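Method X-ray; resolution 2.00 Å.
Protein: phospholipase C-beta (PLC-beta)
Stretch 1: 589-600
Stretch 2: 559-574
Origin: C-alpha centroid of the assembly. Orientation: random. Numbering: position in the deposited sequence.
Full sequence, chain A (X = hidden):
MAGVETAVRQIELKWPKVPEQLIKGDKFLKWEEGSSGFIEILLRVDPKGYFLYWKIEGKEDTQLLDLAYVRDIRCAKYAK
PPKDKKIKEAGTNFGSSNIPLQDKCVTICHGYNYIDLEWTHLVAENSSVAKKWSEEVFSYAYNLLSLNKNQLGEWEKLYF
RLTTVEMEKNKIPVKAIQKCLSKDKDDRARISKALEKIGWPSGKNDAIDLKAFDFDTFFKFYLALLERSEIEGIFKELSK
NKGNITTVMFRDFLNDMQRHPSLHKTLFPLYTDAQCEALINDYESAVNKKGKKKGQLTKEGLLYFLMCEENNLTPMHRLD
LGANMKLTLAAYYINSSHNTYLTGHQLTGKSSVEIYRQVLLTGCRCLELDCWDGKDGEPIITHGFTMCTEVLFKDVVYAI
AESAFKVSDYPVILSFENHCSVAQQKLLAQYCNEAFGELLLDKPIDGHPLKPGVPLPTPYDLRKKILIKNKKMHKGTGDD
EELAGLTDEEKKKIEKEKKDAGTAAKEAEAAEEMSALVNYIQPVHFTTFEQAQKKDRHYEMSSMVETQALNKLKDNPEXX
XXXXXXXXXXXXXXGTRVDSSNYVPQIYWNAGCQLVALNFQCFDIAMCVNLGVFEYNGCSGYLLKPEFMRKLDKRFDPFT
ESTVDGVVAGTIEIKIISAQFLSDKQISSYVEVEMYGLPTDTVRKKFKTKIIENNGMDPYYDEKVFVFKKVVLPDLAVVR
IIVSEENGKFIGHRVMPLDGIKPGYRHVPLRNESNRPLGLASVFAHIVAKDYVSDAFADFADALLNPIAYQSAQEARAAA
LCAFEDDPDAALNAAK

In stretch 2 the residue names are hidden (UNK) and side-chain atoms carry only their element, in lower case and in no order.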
ATOM      1  N   TRP A 589      -8.106  15.499  -2.191  1.00 20.89           N
ATOM      2  CA  TRP A 589      -9.203  14.530  -2.057  1.00 21.15           C
ATOM      3  C   TRP A 589     -10.397  15.131  -1.311  1.00 21.62           C
ATOM      4  O   TRP A 589     -11.544  14.737  -1.558  1.00 21.86           O
ATOM      5  CB  TRP A 589      -8.760  13.260  -1.326  1.00 20.80           C
ATOM      6  CG  TRP A 589      -7.829  12.388  -2.087  1.00 20.32           C
ATOM      7  CD1 TRP A 589      -7.735  12.257  -3.444  1.00 20.78           C
ATOM      8  CD2 TRP A 589      -6.878  11.481  -1.531  1.00 21.48           C
ATOM      9  NE1 TRP A 589      -6.766  11.337  -3.768  1.00 20.09           N
ATOM     10  CE2 TRP A 589      -6.225  10.842  -2.612  1.00 20.73           C
ATOM     11  CE3 TRP A 589      -6.508  11.145  -0.227  1.00 21.59           C
ATOM     12  CZ2 TRP A 589      -5.231   9.895  -2.424  1.00 21.32           C
ATOM     13  CZ3 TRP A 589      -5.516  10.200  -0.043  1.00 21.88           C
ATOM     14  CH2 TRP A 589      -4.892   9.586  -1.135  1.00 21.87           C
ATOM     15  N   ASN A 590     -10.124  16.077  -0.408  1.00 21.81           N
ATOM     16  CA  ASN A 590     -11.182  16.788   0.325  1.00 22.41           C
ATOM     17  C   ASN A 590     -12.090  17.619  -0.588  1.00 22.65           C
ATOM     18  O   ASN A 590     -13.236  17.875  -0.238  1.00 23.27           O
ATOM     19  CB  ASN A 590     -10.589  17.713   1.400  1.00 22.49           C
ATOM     20  CG  ASN A 590      -9.918  16.956   2.537  1.00 22.86           C
ATOM     21  OD1 ASN A 590     -10.256  15.805   2.835  1.00 23.69           O
ATOM     22  ND2 ASN A 590      -8.952  17.611   3.183  1.00 22.59           N
ATOM     23  N   ALA A 591     -11.570  18.045  -1.738  1.00 22.67           N
ATOM     24  CA  ALA A 591     -12.355  18.772  -2.743  1.00 23.07           C
ATOM     25  C   ALA A 591     -12.912  17.842  -3.834  1.00 23.11           C
ATOM     26  O   ALA A 591     -13.492  18.309  -4.820  1.00 23.44           O
ATOM     27  CB  ALA A 591     -11.508  19.864  -3.374  1.00 23.38           C
ATOM     28  N   GLY A 592     -12.735  16.533  -3.654  1.00 22.26           N
ATOM     29  CA  GLY A 592     -13.249  15.538  -4.594  1.00 21.98           C
ATOM     30  C   GLY A 592     -12.392  15.309  -5.828  1.00 21.69           C
ATOM     31  O   GLY A 592     -12.858  14.667  -6.770  1.00 21.31           O
ATOM     32  N   CYS A 593     -11.151  15.819  -5.827  1.00 21.36           N
ATOM     33  CA  CYS A 593     -10.216  15.608  -6.946  1.00 21.74           C
ATOM     34  C   CYS A 593      -9.854  14.134  -7.028  1.00 20.79           C
ATOM     35  O   CYS A 593      -9.594  13.503  -6.011  1.00 20.72           O
ATOM     36  CB  CYS A 593      -8.929  16.437  -6.791  1.00 21.52           C
ATOM     37  SG  CYS A 593      -9.197  18.217  -6.702  1.00 25.07           S
ATOM     38  N   GLN A 594      -9.829  13.602  -8.244  1.00 20.52           N
ATOM     39  CA  GLN A 594      -9.710  12.165  -8.460  1.00 20.18           C
ATOM     40  C   GLN A 594      -8.278  11.705  -8.701  1.00 19.94           C
ATOM     41  O   GLN A 594      -7.871  10.651  -8.203  1.00 19.73           O
ATOM     42  CB  GLN A 594     -10.577  11.725  -9.638  1.00 20.23           C
ATOM     43  CG  GLN A 594     -12.041  12.094  -9.497  1.00 20.64           C
ATOM     44  CD  GLN A 594     -12.349  13.486 -10.026  1.00 20.21           C
ATOM     45  OE1 GLN A 594     -11.445  14.276 -10.306  1.00 19.10           O
ATOM     46  NE2 GLN A 594     -13.624  13.784 -10.174  1.00 18.91           N
ATOM     47  N   LEU A 595      -7.525  12.488  -9.469  1.00 19.90           N
ATOM     48  CA  LEU A 595      -6.182  12.101  -9.887  1.00 19.93           C
ATOM     49  C   LEU A 595      -5.150  12.972  -9.169  1.00 20.02           C
ATOM     50  O   LEU A 595      -4.592  13.900  -9.747  1.00 20.29           O
ATOM     51  CB  LEU A 595      -6.044  12.214 -11.410  1.00 20.30           C
ATOM     52  CG  LEU A 595      -6.960  11.329 -12.265  1.00 21.01           C
ATOM     53  CD1 LEU A 595      -6.891  11.736 -13.745  1.00 21.25           C
ATOM     54  CD2 LEU A 595      -6.607   9.865 -12.103  1.00 21.29           C
ATOM     55  N   VAL A 596      -4.911  12.658  -7.898  1.00 19.48           N
ATOM     56  CA  VAL A 596      -4.006  13.433  -7.068  1.00 19.66           C
ATOM     57  C   VAL A 596      -2.598  12.822  -7.167  1.00 19.36           C
ATOM     58  O   VAL A 596      -2.234  11.933  -6.395  1.00 19.02           O
ATOM     59  CB  VAL A 596      -4.531  13.496  -5.625  1.00 19.53           C
ATOM     60  CG1 VAL A 596      -3.627  14.354  -4.752  1.00 19.99           C
ATOM     61  CG2 VAL A 596      -5.938  14.055  -5.623  1.00 20.08           C
ATOM     62  N   ALA A 597      -1.829  13.316  -8.136  1.00 19.36           N
ATOM     63  CA  ALA A 597      -0.546  12.716  -8.530  1.00 19.55           C
ATOM     64  C   ALA A 597       0.598  12.963  -7.541  1.00 19.53           C
ATOM     65  O   ALA A 597       0.845  14.092  -7.106  1.00 19.92           O
ATOM     66  CB  ALA A 597      -0.141  13.196  -9.916  1.00 19.57           C
ATOM     67  N   LEU A 598       1.300  11.890  -7.200  1.00 19.59           N
ATOM     68  CA  LEU A 598       2.382  11.950  -6.231  1.00 19.62           C
ATOM     69  C   LEU A 598       3.662  11.388  -6.825  1.00 19.82           C
ATOM     70  O   LEU A 598       3.632  10.559  -7.736  1.00 19.91           O
ATOM     71  CB  LEU A 598       2.001  11.167  -4.972  1.00 19.71           C
ATOM     72  CG  LEU A 598       0.711  11.624  -4.280  1.00 20.54           C
ATOM     73  CD1 LEU A 598       0.265  10.607  -3.242  1.00 22.37           C
ATOM     74  CD2 LEU A 598       0.913  12.998  -3.653  1.00 21.19           C
ATOM     75  N   ASN A 599       4.789  11.840  -6.297  1.00 19.84           N
ATOM     76  CA  ASN A 599       6.078  11.277  -6.649  1.00 19.86           C
ATOM     77  C   ASN A 599       6.294   9.973  -5.887  1.00 19.45           C
ATOM     78  O   ASN A 599       6.594   9.993  -4.696  1.00 19.40           O
ATOM     79  CB  ASN A 599       7.188  12.282  -6.347  1.00 20.10           C
ATOM     80  CG  ASN A 599       7.094  13.519  -7.213  1.00 20.71           C
ATOM     81  OD1 ASN A 599       6.978  13.426  -8.433  1.00 20.45           O
ATOM     82  ND2 ASN A 599       7.141  14.684  -6.588  1.00 20.63           N
ATOM     83  N   PHE A 600       6.155   8.849  -6.588  1.00 19.42           N
ATOM     84  CA  PHE A 600       6.217   7.520  -5.970  1.00 19.67           C
ATOM     85  C   PHE A 600       7.594   7.154  -5.428  1.00 20.00           C
ATOM     86  O   PHE A 600       7.701   6.260  -4.588  1.00 20.41           O
ATOM     87  CB  PHE A 600       5.719   6.434  -6.940  1.00 19.61           C
ATOM     88  CG  PHE A 600       4.245   6.170  -6.838  1.00 19.53           C
ATOM     89  CD1 PHE A 600       3.333   7.203  -6.981  1.00 19.65           C
ATOM     90  CD2 PHE A 600       3.767   4.895  -6.580  1.00 19.57           C
ATOM     91  CE1 PHE A 600       1.976   6.969  -6.872  1.00 20.12           C
ATOM     92  CE2 PHE A 600       2.409   4.653  -6.480  1.00 19.37           C
ATOM     93  CZ  PHE A 600       1.514   5.685  -6.616  1.00 20.00           C
ATOM     94  N   UNK A 559     -17.739  25.148  -5.245  1.00 27.01           N
ATOM     95  CA  UNK A 559     -17.808  24.941  -6.695  1.00 27.15           C
ATOM     96  C   UNK A 559     -16.808  23.883  -7.177  1.00 26.28           C
ATOM     97  O   UNK A 559     -17.094  23.143  -8.120  1.00 25.35           O
ATOM     98  c   UNK A 559     -17.547  26.244  -7.454  1.00 28.03           C
ATOM     99  c   UNK A 559     -18.607  27.312  -7.196  1.00 29.95           C
ATOM    100  o   UNK A 559     -19.709  26.992  -6.706  1.00 30.72           O
ATOM    101  o   UNK A 559     -18.325  28.489  -7.501  1.00 32.64           O
ATOM    102  N   UNK A 560     -15.644  23.814  -6.524  1.00 25.73           N
ATOM    103  CA  UNK A 560     -14.620  22.831  -6.877  1.00 25.41           C
ATOM    104  C   UNK A 560     -15.168  21.426  -6.614  1.00 24.67           C
ATOM    105  O   UNK A 560     -15.069  20.542  -7.469  1.00 24.41           O
ATOM    106  c   UNK A 560     -12.064  22.606  -6.748  1.00 26.10           C
ATOM    107  c   UNK A 560     -12.071  21.695  -7.806  1.00 26.97           C
ATOM    108  c   UNK A 560     -13.334  23.070  -6.070  1.00 25.43           C
ATOM    109  c   UNK A 560      -9.672  21.756  -7.929  1.00 26.63           C
ATOM    110  c   UNK A 560     -10.836  23.060  -6.281  1.00 26.98           C
ATOM    111  c   UNK A 560      -9.646  22.642  -6.871  1.00 27.40           C
ATOM    112  c   UNK A 560     -10.885  21.286  -8.401  1.00 27.03           C
ATOM    113  N   UNK A 561     -15.754  21.231  -5.434  1.00 24.30           N
ATOM    114  CA  UNK A 561     -16.385  19.956  -5.087  1.00 23.79           C
ATOM    115  C   UNK A 561     -17.484  19.581  -6.096  1.00 24.12           C
ATOM    116  O   UNK A 561     -17.564  18.431  -6.521  1.00 23.84           O
ATOM    117  c   UNK A 561     -17.796  18.742  -3.366  1.00 23.59           C
ATOM    118  c   UNK A 561     -15.833  20.131  -2.621  1.00 23.00           C
ATOM    119  c   UNK A 561     -16.962  19.986  -3.654  1.00 23.86           C
ATOM    120  N   UNK A 562     -18.303  20.556  -6.489  1.00 24.49           N
ATOM    121  CA  UNK A 562     -19.385  20.313  -7.448  1.00 25.03           C
ATOM    122  C   UNK A 562     -18.860  19.954  -8.841  1.00 24.53           C
ATOM    123  O   UNK A 562     -19.381  19.050  -9.488  1.00 23.98           O
ATOM    124  o   UNK A 562     -22.110  22.582  -6.419  1.00 27.73           O
ATOM    125  c   UNK A 562     -21.321  21.618  -6.408  1.00 26.54           C
ATOM    126  c   UNK A 562     -20.308  21.530  -7.551  1.00 25.91           C
ATOM    127  o   UNK A 562     -21.337  20.748  -5.511  1.00 26.83           O
ATOM    128  N   UNK A 563     -17.833  20.665  -9.296  1.00 24.65           N
ATOM    129  CA  UNK A 563     -17.160  20.352 -10.564  1.00 24.57           C
ATOM    130  C   UNK A 563     -16.714  18.883 -10.618  1.00 23.73           C
ATOM    131  O   UNK A 563     -16.914  18.192 -11.627  1.00 23.31           O
ATOM    132  c   UNK A 563     -13.136  19.600 -12.683  1.00 25.95           C
ATOM    133  c   UNK A 563     -15.958  21.290 -10.768  1.00 24.73           C
ATOM    134  c   UNK A 563     -15.031  20.880 -11.890  1.00 25.43           C
ATOM    135  c   UNK A 563     -15.195  21.380 -13.180  1.00 26.36           C
ATOM    136  c   UNK A 563     -14.340  20.997 -14.214  1.00 26.99           C
ATOM    137  c   UNK A 563     -13.312  20.107 -13.954  1.00 26.42           C
ATOM    138  c   UNK A 563     -13.990  19.988 -11.659  1.00 25.96           C
ATOM    139  o   UNK A 563     -12.457  19.706 -14.955  1.00 27.20           O
ATOM    140  N   UNK A 564     -16.135  18.408  -9.520  1.00 23.09           N
ATOM    141  CA  UNK A 564     -15.613  17.040  -9.438  1.00 22.54           C
ATOM    142  C   UNK A 564     -16.678  15.940  -9.298  1.00 22.68           C
ATOM    143  O   UNK A 564     -16.341  14.761  -9.204  1.00 22.46           O
ATOM    144  n   UNK A 564     -12.605  18.178  -7.665  1.00 22.82           N
ATOM    145  c   UNK A 564     -13.252  17.561  -8.647  1.00 22.19           C
ATOM    146  c   UNK A 564     -14.594  16.936  -8.294  1.00 22.05           C
ATOM    147  o   UNK A 564     -12.802  17.486  -9.791  1.00 22.38           O
ATOM    148  N   UNK A 565     -17.954  16.313  -9.278  1.00 23.12           N
ATOM    149  CA  UNK A 565     -19.021  15.321  -9.286  1.00 23.75           C
ATOM    150  C   UNK A 565     -19.261  14.763 -10.686  1.00 24.00           C
ATOM    151  O   UNK A 565     -19.710  13.628 -10.829  1.00 24.09           O
ATOM    152  c   UNK A 565     -21.173  17.216  -5.159  1.00 25.97           C
ATOM    153  n   UNK A 565     -22.153  18.219  -4.691  1.00 26.09           N
ATOM    154  c   UNK A 565     -20.163  16.238  -7.229  1.00 24.41           C
ATOM    155  c   UNK A 565     -21.403  16.859  -6.633  1.00 25.45           C
ATOM    156  c   UNK A 565     -20.310  15.902  -8.699  1.00 24.26           C
ATOM    157  N   UNK A 566     -18.947  15.557 -11.705  1.00 24.45           N
ATOM    158  CA  UNK A 566     -19.164  15.171 -13.095  1.00 25.05           C
ATOM    159  C   UNK A 566     -17.877  15.095 -13.912  1.00 25.01           C
ATOM    160  O   UNK A 566     -17.779  14.273 -14.820  1.00 25.53           O
ATOM    161  c   UNK A 566     -21.529  16.093 -13.156  1.00 26.15           C
ATOM    162  c   UNK A 566     -20.138  16.147 -13.750  1.00 25.78           C
ATOM    163  n   UNK A 566     -24.843  17.719 -14.222  1.00 27.08           N
ATOM    164  c   UNK A 566     -23.917  16.798 -13.505  1.00 26.91           C
ATOM    165  c   UNK A 566     -22.462  17.102 -13.819  1.00 27.05           C
ATOM    166  N   UNK A 567     -16.904  15.946 -13.591  1.00 24.84           N
ATOM    167  CA  UNK A 567     -15.654  16.024 -14.342  1.00 24.61           C
ATOM    168  C   UNK A 567     -14.461  15.668 -13.469  1.00 23.73           C
ATOM    169  O   UNK A 567     -14.558  15.625 -12.246  1.00 23.14           O
ATOM    170  o   UNK A 567     -17.248  19.955 -16.336  1.00 27.34           O
ATOM    171  n   UNK A 567     -15.340  19.369 -17.368  1.00 28.28           N
ATOM    172  c   UNK A 567     -15.480  17.417 -14.950  1.00 25.07           C
ATOM    173  c   UNK A 567     -16.504  17.711 -16.043  1.00 26.51           C
ATOM    174  c   UNK A 567     -16.395  19.111 -16.597  1.00 27.43           C
ATOM    175  N   UNK A 568     -13.335  15.413 -14.121  1.00 23.53           N
ATOM    176  CA  UNK A 568     -12.129  14.967 -13.438  1.00 23.01           C
ATOM    177  C   UNK A 568     -11.113  16.096 -13.291  1.00 22.85           C
ATOM    178  O   UNK A 568     -10.892  16.863 -14.231  1.00 22.73           O
ATOM    179  c   UNK A 568     -11.482  13.791 -14.202  1.00 22.93           C
ATOM    180  c   UNK A 568     -11.990  11.414 -14.963  1.00 24.76           C
ATOM    181  c   UNK A 568     -10.067  13.523 -13.684  1.00 22.89           C
ATOM    182  c   UNK A 568     -12.363  12.547 -14.057  1.00 23.74           C
ATOM    183  N   UNK A 569     -10.501  16.178 -12.108  1.00 22.32           N
ATOM    184  CA  UNK A 569      -9.345  17.034 -11.877  1.00 21.99           C
ATOM    185  C   UNK A 569      -8.132  16.169 -11.573  1.00 21.27           C
ATOM    186  O   UNK A 569      -8.195  15.248 -10.750  1.00 20.47           O
ATOM    187  o   UNK A 569     -10.800  18.641 -10.781  1.00 24.04           O
ATOM    188  c   UNK A 569      -8.434  19.051 -10.632  1.00 22.19           C
ATOM    189  c   UNK A 569      -9.542  17.985 -10.676  1.00 22.48           C
ATOM    190  N   UNK A 570      -7.034  16.467 -12.253  1.00 20.84           N
ATOM    191  CA  UNK A 570      -5.734  15.923 -11.894  1.00 20.45           C
ATOM    192  C   UNK A 570      -4.918  17.035 -11.242  1.00 19.93           C
ATOM    193  O   UNK A 570      -4.965  18.180 -11.679  1.00 20.34           O
ATOM    194  c   UNK A 570      -0.610  14.245 -13.980  1.00 24.44           C
ATOM    195  n   UNK A 570      -1.743  13.558 -13.831  1.00 23.42           N
ATOM    196  n   UNK A 570      -0.617  15.504 -14.407  1.00 24.20           N
ATOM    197  c   UNK A 570      -3.618  14.841 -12.870  1.00 20.96           C
ATOM    198  c   UNK A 570      -3.084  14.081 -14.085  1.00 22.60           C
ATOM    199  c   UNK A 570      -5.017  15.383 -13.133  1.00 20.48           C
ATOM    200  n   UNK A 570       0.553  13.655 -13.707  1.00 25.33           N
ATOM    201  N   UNK A 571      -4.169  16.686 -10.203  1.00 19.48           N
ATOM    202  CA  UNK A 571      -3.311  17.633  -9.495  1.00 19.35           C
ATOM    203  C   UNK A 571      -1.888  17.110  -9.583  1.00 19.28           C
ATOM    204  O   UNK A 571      -1.679  15.899  -9.548  1.00 19.32           O
ATOM    205  c   UNK A 571      -5.748  19.276  -8.175  1.00 18.35           C
ATOM    206  c   UNK A 571      -5.216  17.897  -7.840  1.00 19.23           C
ATOM    207  c   UNK A 571      -3.700  17.740  -8.004  1.00 19.23           C
ATOM    208  c   UNK A 571      -2.930  18.884  -7.325  1.00 19.45           C
ATOM    209  N   UNK A 572      -0.907  18.000  -9.716  1.00 19.52           N
ATOM    210  CA  UNK A 572       0.492  17.571  -9.676  1.00 19.54           C
ATOM    211  C   UNK A 572       1.385  18.600  -8.981  1.00 20.19           C
ATOM    212  O   UNK A 572       1.056  19.792  -8.952  1.00 19.99           O
ATOM    213  c   UNK A 572      -0.149  18.656 -12.817  1.00 20.82           C
ATOM    214  c   UNK A 572       1.004  17.229 -11.084  1.00 19.73           C
ATOM    215  c   UNK A 572       2.106  19.178 -12.220  1.00 21.39           C
ATOM    216  c   UNK A 572      -0.159  19.718 -13.717  1.00 20.77           C
ATOM    217  c   UNK A 572       0.985  18.375 -12.053  1.00 20.16           C
ATOM    218  c   UNK A 572       2.105  20.235 -13.106  1.00 21.52           C
ATOM    219  o   UNK A 572       0.997  21.563 -14.738  1.00 22.12           O
ATOM    220  c   UNK A 572       0.972  20.504 -13.855  1.00 21.72           C
ATOM    221  N   UNK A 573       2.512  18.140  -8.400  1.00 20.40           N
ATOM    222  CA  UNK A 573       3.336  19.045  -7.601  1.00 21.10           C
ATOM    223  C   UNK A 573       4.003  20.159  -8.409  1.00 21.91           C
ATOM    224  O   UNK A 573       4.363  19.966  -9.567  1.00 21.57           O
ATOM    225  c   UNK A 573       2.968  16.744  -8.308  1.00 20.07           C
ATOM    226  c   UNK A 573       4.354  16.864  -7.756  1.00 20.78           C
ATOM    227  c   UNK A 573       4.392  18.119  -6.968  1.00 20.98           C
ATOM    228  N   UNK A 574       4.141  21.321  -7.782  1.00 22.93           N
ATOM    229  CA  UNK A 574       4.823  22.467  -8.386  1.00 23.95           C
ATOM    230  C   UNK A 574       6.310  22.200  -8.637  1.00 24.28           C
ATOM    231  O   UNK A 574       6.930  21.363  -7.975  1.00 23.78           O
ATOM    232  c   UNK A 574       4.665  23.709  -7.498  1.00 24.64           C
ATOM    233  c   UNK A 574       5.204  24.454  -3.743  1.00 26.91           C
ATOM    234  c   UNK A 574       5.259  23.573  -6.095  1.00 25.21           C
ATOM    235  c   UNK A 574       4.917  24.770  -5.205  1.00 26.80           C
ATOM    236  n   UNK A 574       4.935  25.610  -2.842  1.00 28.29           N
TER

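Position 559 has two side-chain carbons, the second carrying two oxygens. It is out of reach of stretch 1. This is D559.

Position 560 has one carbon and then a six-carbon ring. The ring lies obliquely to C593, whose SG is 4.3 Å from the ring centroid. This is F560.

Position 561 has one carbon carrying two more. Its CA makes a CA-H...O contact with O of A591 at 3.3 Å. This is V561.

Position 562 repeats the pattern of 559: two carbons, two oxygens. Its CA-to-CB bond points away from stretch 1. This is D562.

Position 563 has one carbon, then a six-carbon ring bearing an oxygen. It makes no contact with stretch 1. This is Y563.

Position 564 has two carbons, the second carrying one oxygen and one nitrogen. The nitrogen donates a nearly straight hydrogen bond to O of A591 at 3.0 Å. This is N564.

Positions 565 and 566 each have four carbons in a row ending in nitrogen. In both, the CA-to-CB bond points away from stretch 1. They are K565 and K566; K565 NZ forms a salt bridge with D562 OD2 at 2.8 Å.

Position 567 has three carbons, the third carrying oxygen and nitrogen. Its CA-to-CB bond points away from stretch 1, but the backbone O accepts a hydrogen bond from Q594 NE2 at 2.9 Å. This is Q567.

Position 568 has four carbons, forked at the first, with one longer arm. The one-carbon arm lies 3.6 Å from L595 CD1. This is I568.

Position 569 has one carbon carrying one oxygen and one carbon. Its CB is 4.0 Å from C593 SG. This is T569; its OG1 donates to N564 OD1 at 2.5 Å.

Position 570 has three carbons, a nitrogen, and a carbon with two more nitrogens. Its CB is 3.8 Å from L595 CB. This is R570.

Position 571 has four carbons, forked like I568. The end of the longer arm lies 3.9 Å from C593 SG. This is I571.

Position 572 has a six-carbon ring bearing an oxygen, after one carbon. The ring leads away. This is Y572.

Position 573 has three carbons closing onto the backbone N. It packs against A597 and N599. This is P573.

Position 574 has four carbons ending in nitrogen, out of reach. This is K574.

The contact is a short parallel pairing. L595 N donates to T569 O (3.1 Å), I571 N to L595 O (2.9 Å), and A597 N to I571 O (2.9 Å). Q594 OE1 extends it by accepting from T569 N at 2.8 Å. The N564 ND2 to A591 O hydrogen bond ties 564 to the turn from W589 to G592. C593 SG touches both F560 CZ, at 3.8 Å, and I571 CD1, at 3.9 Å.

Stretch 2, residues 559-574: DFVDYNKKQITRIYPK
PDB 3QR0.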